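Local coordinates for protein thiol-activated cytolysin (Desulfobulbus propionicus, PDB 6NAL) that probably forms pores in target membranes as a cytolysin of the cholesterol-dependent cytolysin (thiol-activated) family from a Gram-negative bacterium, at residues P18-G26 with V78-G86. Numbering follows the deposited sequence.
Sequences PKTVMVFNG and VASNDLLDG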
ATOM      1  N   PRO A  18      -3.286  -4.748 -41.418  1.00 65.24           N
ATOM      2  CA  PRO A  18      -2.152  -3.907 -40.998  1.00 67.83           C
ATOM      3  C   PRO A  18      -1.776  -4.089 -39.537  1.00 71.76           C
ATOM      4  O   PRO A  18      -0.590  -3.976 -39.206  1.00 64.68           O
ATOM      5  CB  PRO A  18      -2.641  -2.476 -41.283  1.00 64.32           C
ATOM      6  CG  PRO A  18      -3.659  -2.621 -42.366  1.00 57.06           C
ATOM      7  CD  PRO A  18      -4.344  -3.956 -42.078  1.00 61.29           C
ATOM      8  N   LYS A  19      -2.737  -4.398 -38.657  1.00 65.90           N
ATOM      9  CA  LYS A  19      -2.451  -4.402 -37.229  1.00 66.45           C
ATOM     10  C   LYS A  19      -1.682  -5.622 -36.762  1.00 59.32           C
ATOM     11  O   LYS A  19      -0.958  -5.511 -35.773  1.00 62.74           O
ATOM     12  CB  LYS A  19      -3.748  -4.289 -36.443  1.00 72.18           C
ATOM     13  CG  LYS A  19      -4.442  -2.949 -36.641  1.00 82.88           C
ATOM     14  CD  LYS A  19      -5.926  -3.103 -36.941  1.00 88.17           C
ATOM     15  CE  LYS A  19      -6.583  -1.732 -37.154  1.00 77.00           C
ATOM     16  NZ  LYS A  19      -6.973  -1.064 -35.869  1.00 83.00           N
ATOM     17  N   THR A  20      -1.735  -6.741 -37.481  1.00 55.42           N
ATOM     18  CA  THR A  20      -1.157  -7.979 -36.983  1.00 56.33           C
ATOM     19  C   THR A  20       0.036  -8.498 -37.777  1.00 53.15           C
ATOM     20  O   THR A  20       0.529  -9.588 -37.485  1.00 56.93           O
ATOM     21  CB  THR A  20      -2.229  -9.065 -36.941  1.00 59.28           C
ATOM     22  OG1 THR A  20      -2.545  -9.476 -38.274  1.00 59.44           O
ATOM     23  CG2 THR A  20      -3.481  -8.555 -36.253  1.00 62.31           C
ATOM     24  N   VAL A  21       0.536  -7.766 -38.757  1.00 51.26           N
ATOM     25  CA  VAL A  21       1.615  -8.344 -39.550  1.00 57.66           C
ATOM     26  C   VAL A  21       2.964  -8.220 -38.834  1.00 54.09           C
ATOM     27  O   VAL A  21       3.799  -9.124 -38.906  1.00 52.10           O
ATOM     28  CB  VAL A  21       1.631  -7.719 -40.964  1.00 54.22           C
ATOM     29  CG1 VAL A  21       2.046  -6.284 -40.931  1.00 49.55           C
ATOM     30  CG2 VAL A  21       2.565  -8.479 -41.841  1.00 60.61           C
HETATM   31  N   MSE A  22       3.223  -7.115 -38.145  1.00 60.39           N
HETATM   32  CA  MSE A  22       4.302  -7.107 -37.152  1.00 54.80           C
HETATM   33  C   MSE A  22       3.648  -6.896 -35.761  1.00 49.25           C
HETATM   34  O   MSE A  22       2.648  -6.175 -35.614  1.00 49.89           O
HETATM   35  CB  MSE A  22       5.341  -6.043 -37.444  1.00 51.79           C
HETATM   36  CG  MSE A  22       5.974  -6.105 -38.829  1.00 55.45           C
HETATM   37 SE   MSE A  22       7.268  -4.595 -38.924  0.62 52.88          SE
HETATM   38  CE  MSE A  22       6.382  -3.156 -39.458  1.00 50.61           C
ATOM     39  N   VAL A  23       4.195  -7.573 -34.751  1.00 55.25           N
ATOM     40  CA  VAL A  23       3.671  -7.519 -33.384  1.00 44.12           C
ATOM     41  C   VAL A  23       4.831  -7.443 -32.403  1.00 47.70           C
ATOM     42  O   VAL A  23       5.755  -8.262 -32.461  1.00 43.56           O
ATOM     43  CB  VAL A  23       2.806  -8.749 -33.050  1.00 48.47           C
ATOM     44  CG1 VAL A  23       3.628  -9.976 -33.235  1.00 55.41           C
ATOM     45  CG2 VAL A  23       2.295  -8.678 -31.580  1.00 49.33           C
ATOM     46  N   PHE A  24       4.787  -6.463 -31.496  1.00 45.05           N
ATOM     47  CA  PHE A  24       5.770  -6.410 -30.425  1.00 47.38           C
ATOM     48  C   PHE A  24       5.606  -7.662 -29.583  1.00 46.20           C
ATOM     49  O   PHE A  24       4.477  -8.087 -29.298  1.00 39.05           O
ATOM     50  CB  PHE A  24       5.583  -5.150 -29.556  1.00 41.49           C
ATOM     51  CG  PHE A  24       6.656  -4.964 -28.551  1.00 41.24           C
ATOM     52  CD1 PHE A  24       7.867  -4.379 -28.894  1.00 41.70           C
ATOM     53  CD2 PHE A  24       6.469  -5.408 -27.237  1.00 36.79           C
ATOM     54  CE1 PHE A  24       8.884  -4.220 -27.928  1.00 50.52           C
ATOM     55  CE2 PHE A  24       7.485  -5.254 -26.268  1.00 39.04           C
ATOM     56  CZ  PHE A  24       8.680  -4.666 -26.603  1.00 48.42           C
ATOM     57  N   ASN A  25       6.717  -8.249 -29.158  1.00 39.73           N
ATOM     58  CA  ASN A  25       6.606  -9.313 -28.177  1.00 57.62           C
ATOM     59  C   ASN A  25       7.353  -8.985 -26.896  1.00 53.95           C
ATOM     60  O   ASN A  25       8.586  -8.862 -26.895  1.00 51.85           O
ATOM     61  CB  ASN A  25       7.103 -10.643 -28.689  1.00 57.47           C
ATOM     62  CG  ASN A  25       6.961 -11.718 -27.632  1.00 62.46           C
ATOM     63  OD1 ASN A  25       5.858 -11.958 -27.059  1.00 67.45           O
ATOM     64  ND2 ASN A  25       8.097 -12.326 -27.302  1.00 58.47           N
ATOM     65  N   GLY A  26       6.599  -8.878 -25.802  1.00 50.21           N
ATOM     66  CA  GLY A  26       7.172  -8.534 -24.532  1.00 43.68           C
ATOM     67  C   GLY A  26       7.368  -9.767 -23.688  1.00 46.01           C
ATOM     68  O   GLY A  26       6.992 -10.873 -24.053  1.00 44.75           O
ATOM     69  N   VAL A  78      10.952  -4.937 -46.300  1.00 31.61           N
ATOM     70  CA  VAL A  78       9.919  -5.969 -46.156  1.00 40.67           C
ATOM     71  C   VAL A  78       9.503  -6.057 -44.683  1.00 35.72           C
ATOM     72  O   VAL A  78      10.333  -6.233 -43.784  1.00 37.23           O
ATOM     73  CB  VAL A  78      10.339  -7.349 -46.722  1.00 47.63           C
ATOM     74  CG1 VAL A  78      11.025  -7.215 -48.098  1.00 54.16           C
ATOM     75  CG2 VAL A  78      11.212  -8.142 -45.778  1.00 54.99           C
ATOM     76  N   ALA A  79       8.216  -5.908 -44.433  1.00 41.08           N
ATOM     77  CA  ALA A  79       7.729  -5.938 -43.057  1.00 43.20           C
ATOM     78  C   ALA A  79       8.012  -7.303 -42.449  1.00 48.00           C
ATOM     79  O   ALA A  79       7.874  -8.349 -43.104  1.00 47.41           O
ATOM     80  CB  ALA A  79       6.238  -5.620 -43.020  1.00 43.15           C
ATOM     81  N   SER A  80       8.420  -7.292 -41.194  1.00 48.09           N
ATOM     82  CA  SER A  80       8.932  -8.493 -40.553  1.00 51.00           C
ATOM     83  C   SER A  80       9.069  -8.199 -39.072  1.00 52.89           C
ATOM     84  O   SER A  80       9.476  -7.088 -38.697  1.00 45.79           O
ATOM     85  CB  SER A  80      10.289  -8.882 -41.136  1.00 41.43           C
ATOM     86  OG  SER A  80      10.863  -9.849 -40.318  1.00 52.07           O
ATOM     87  N   ASN A  81       8.768  -9.193 -38.236  1.00 41.19           N
ATOM     88  CA  ASN A  81       9.004  -9.008 -36.818  1.00 49.32           C
ATOM     89  C   ASN A  81      10.446  -8.634 -36.542  1.00 53.37           C
ATOM     90  O   ASN A  81      10.735  -7.971 -35.546  1.00 48.28           O
ATOM     91  CB  ASN A  81       8.634 -10.253 -36.050  1.00 52.13           C
ATOM     92  CG  ASN A  81       7.175 -10.407 -35.948  1.00 50.12           C
ATOM     93  OD1 ASN A  81       6.451  -9.440 -35.688  1.00 48.52           O
ATOM     94  ND2 ASN A  81       6.704 -11.616 -36.174  1.00 57.62           N
ATOM     95  N   ASP A  82      11.374  -9.043 -37.400  1.00 47.22           N
ATOM     96  CA  ASP A  82      12.773  -8.714 -37.127  1.00 48.12           C
ATOM     97  C   ASP A  82      13.080  -7.212 -37.290  1.00 52.89           C
ATOM     98  O   ASP A  82      14.086  -6.731 -36.745  1.00 45.96           O
ATOM     99  CB  ASP A  82      13.628  -9.646 -37.987  1.00 54.25           C
ATOM    100  CG  ASP A  82      13.345 -11.165 -37.660  1.00 71.44           C
ATOM    101  OD1 ASP A  82      12.336 -11.731 -38.150  1.00 72.32           O
ATOM    102  OD2 ASP A  82      14.108 -11.791 -36.890  1.00 68.02           O
ATOM    103  N   LEU A  83      12.193  -6.437 -37.922  1.00 37.86           N
ATOM    104  CA  LEU A  83      12.294  -4.985 -37.838  1.00 45.26           C
ATOM    105  C   LEU A  83      12.153  -4.488 -36.378  1.00 45.84           C
ATOM    106  O   LEU A  83      12.944  -3.649 -35.916  1.00 42.27           O
ATOM    107  CB  LEU A  83      11.244  -4.394 -38.789  1.00 41.92           C
ATOM    108  CG  LEU A  83      11.157  -2.879 -38.904  1.00 46.32           C
ATOM    109  CD1 LEU A  83      10.672  -2.502 -40.271  1.00 45.73           C
ATOM    110  CD2 LEU A  83      10.232  -2.294 -37.860  1.00 43.03           C
ATOM    111  N   LEU A  84      11.206  -5.035 -35.610  1.00 42.84           N
ATOM    112  CA  LEU A  84      11.035  -4.573 -34.224  1.00 45.39           C
ATOM    113  C   LEU A  84      12.255  -4.895 -33.371  1.00 48.19           C
ATOM    114  O   LEU A  84      12.556  -4.160 -32.423  1.00 47.09           O
ATOM    115  CB  LEU A  84       9.782  -5.195 -33.600  1.00 32.06           C
ATOM    116  CG  LEU A  84       8.517  -4.995 -34.441  1.00 44.53           C
ATOM    117  CD1 LEU A  84       7.296  -5.571 -33.758  1.00 47.27           C
ATOM    118  CD2 LEU A  84       8.259  -3.529 -34.826  1.00 42.94           C
ATOM    119  N   ASP A  85      12.960  -5.988 -33.686  1.00 48.07           N
ATOM    120  CA  ASP A  85      14.164  -6.424 -32.975  1.00 46.30           C
ATOM    121  C   ASP A  85      15.441  -5.742 -33.472  1.00 49.44           C
ATOM    122  O   ASP A  85      16.545  -6.216 -33.158  1.00 48.52           O
ATOM    123  CB  ASP A  85      14.355  -7.959 -33.110  1.00 54.05           C
ATOM    124  CG  ASP A  85      13.062  -8.776 -32.791  1.00 62.80           C
ATOM    125  OD1 ASP A  85      12.343  -8.417 -31.825  1.00 71.90           O
ATOM    126  OD2 ASP A  85      12.772  -9.786 -33.496  1.00 61.36           O
ATOM    127  N   GLY A  86      15.333  -4.708 -34.307  1.00 48.25           N
ATOM    128  CA  GLY A  86      16.527  -3.996 -34.747  1.00 41.57           C
ATOM    129  C   GLY A  86      17.257  -4.533 -35.958  1.00 48.89           C
ATOM    130  O   GLY A  86      18.427  -4.142 -36.174  1.00 39.13           O
TER
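The capped start of the short helix 81-84 is overlaid by the loop 18-26, which turns through 18-21 and runs extended from Met22, in the part of the cytolysin that carries the large antiparallel sheet. Ser80 is the N-cap of that helix, its OG accepting from Asp82 N, and the chain of Met22, modelled as selenomethionine, runs over the Ser80 backbone: Met22 CG lies 3.6 Å from Ser80 N, and Met22 SE comes to 3.3 Å from Ser80 O. A bend at chi3 (-87°) ends the Met22 chain, past the selenium that lies between Ser80 O and Leu83. Met22 CG touches Ala79 CB, Met22 SE lies 3.9 Å from Leu83 CD2, and Leu233 of strand 232-250 packs on Met22, Ala79 and Leu83 alike.

One hydrogen bond crosses the contact. Asn81 sends its amide oxygen to the loop backbone, where Asn81 OD1 takes the N-H of Val23 N at 3.1 Å; the bond is straight at the hydrogen (168°) and meets OD1 almost head-on to the CG-OD1 bond (166°). Asn81 OD1 also lies 3.5 Å from Met22 CA, and Val23 CG1 passes beside it. Further along, Leu84 CD1 rests against the loop backbone, 3.4 Å from Val23 O and 3.5 Å from Phe24 N; Leu84 also touches Ile61. Phe24 points its CB away from 78-86, and its ring meets Phe59 edge-to-face.

Met22 and Leu84 thus bury the largest areas, largely against the partner's backbone, while the one side-chain-to-backbone bond from Asn81 probably sets where Val23 sits against the helix start.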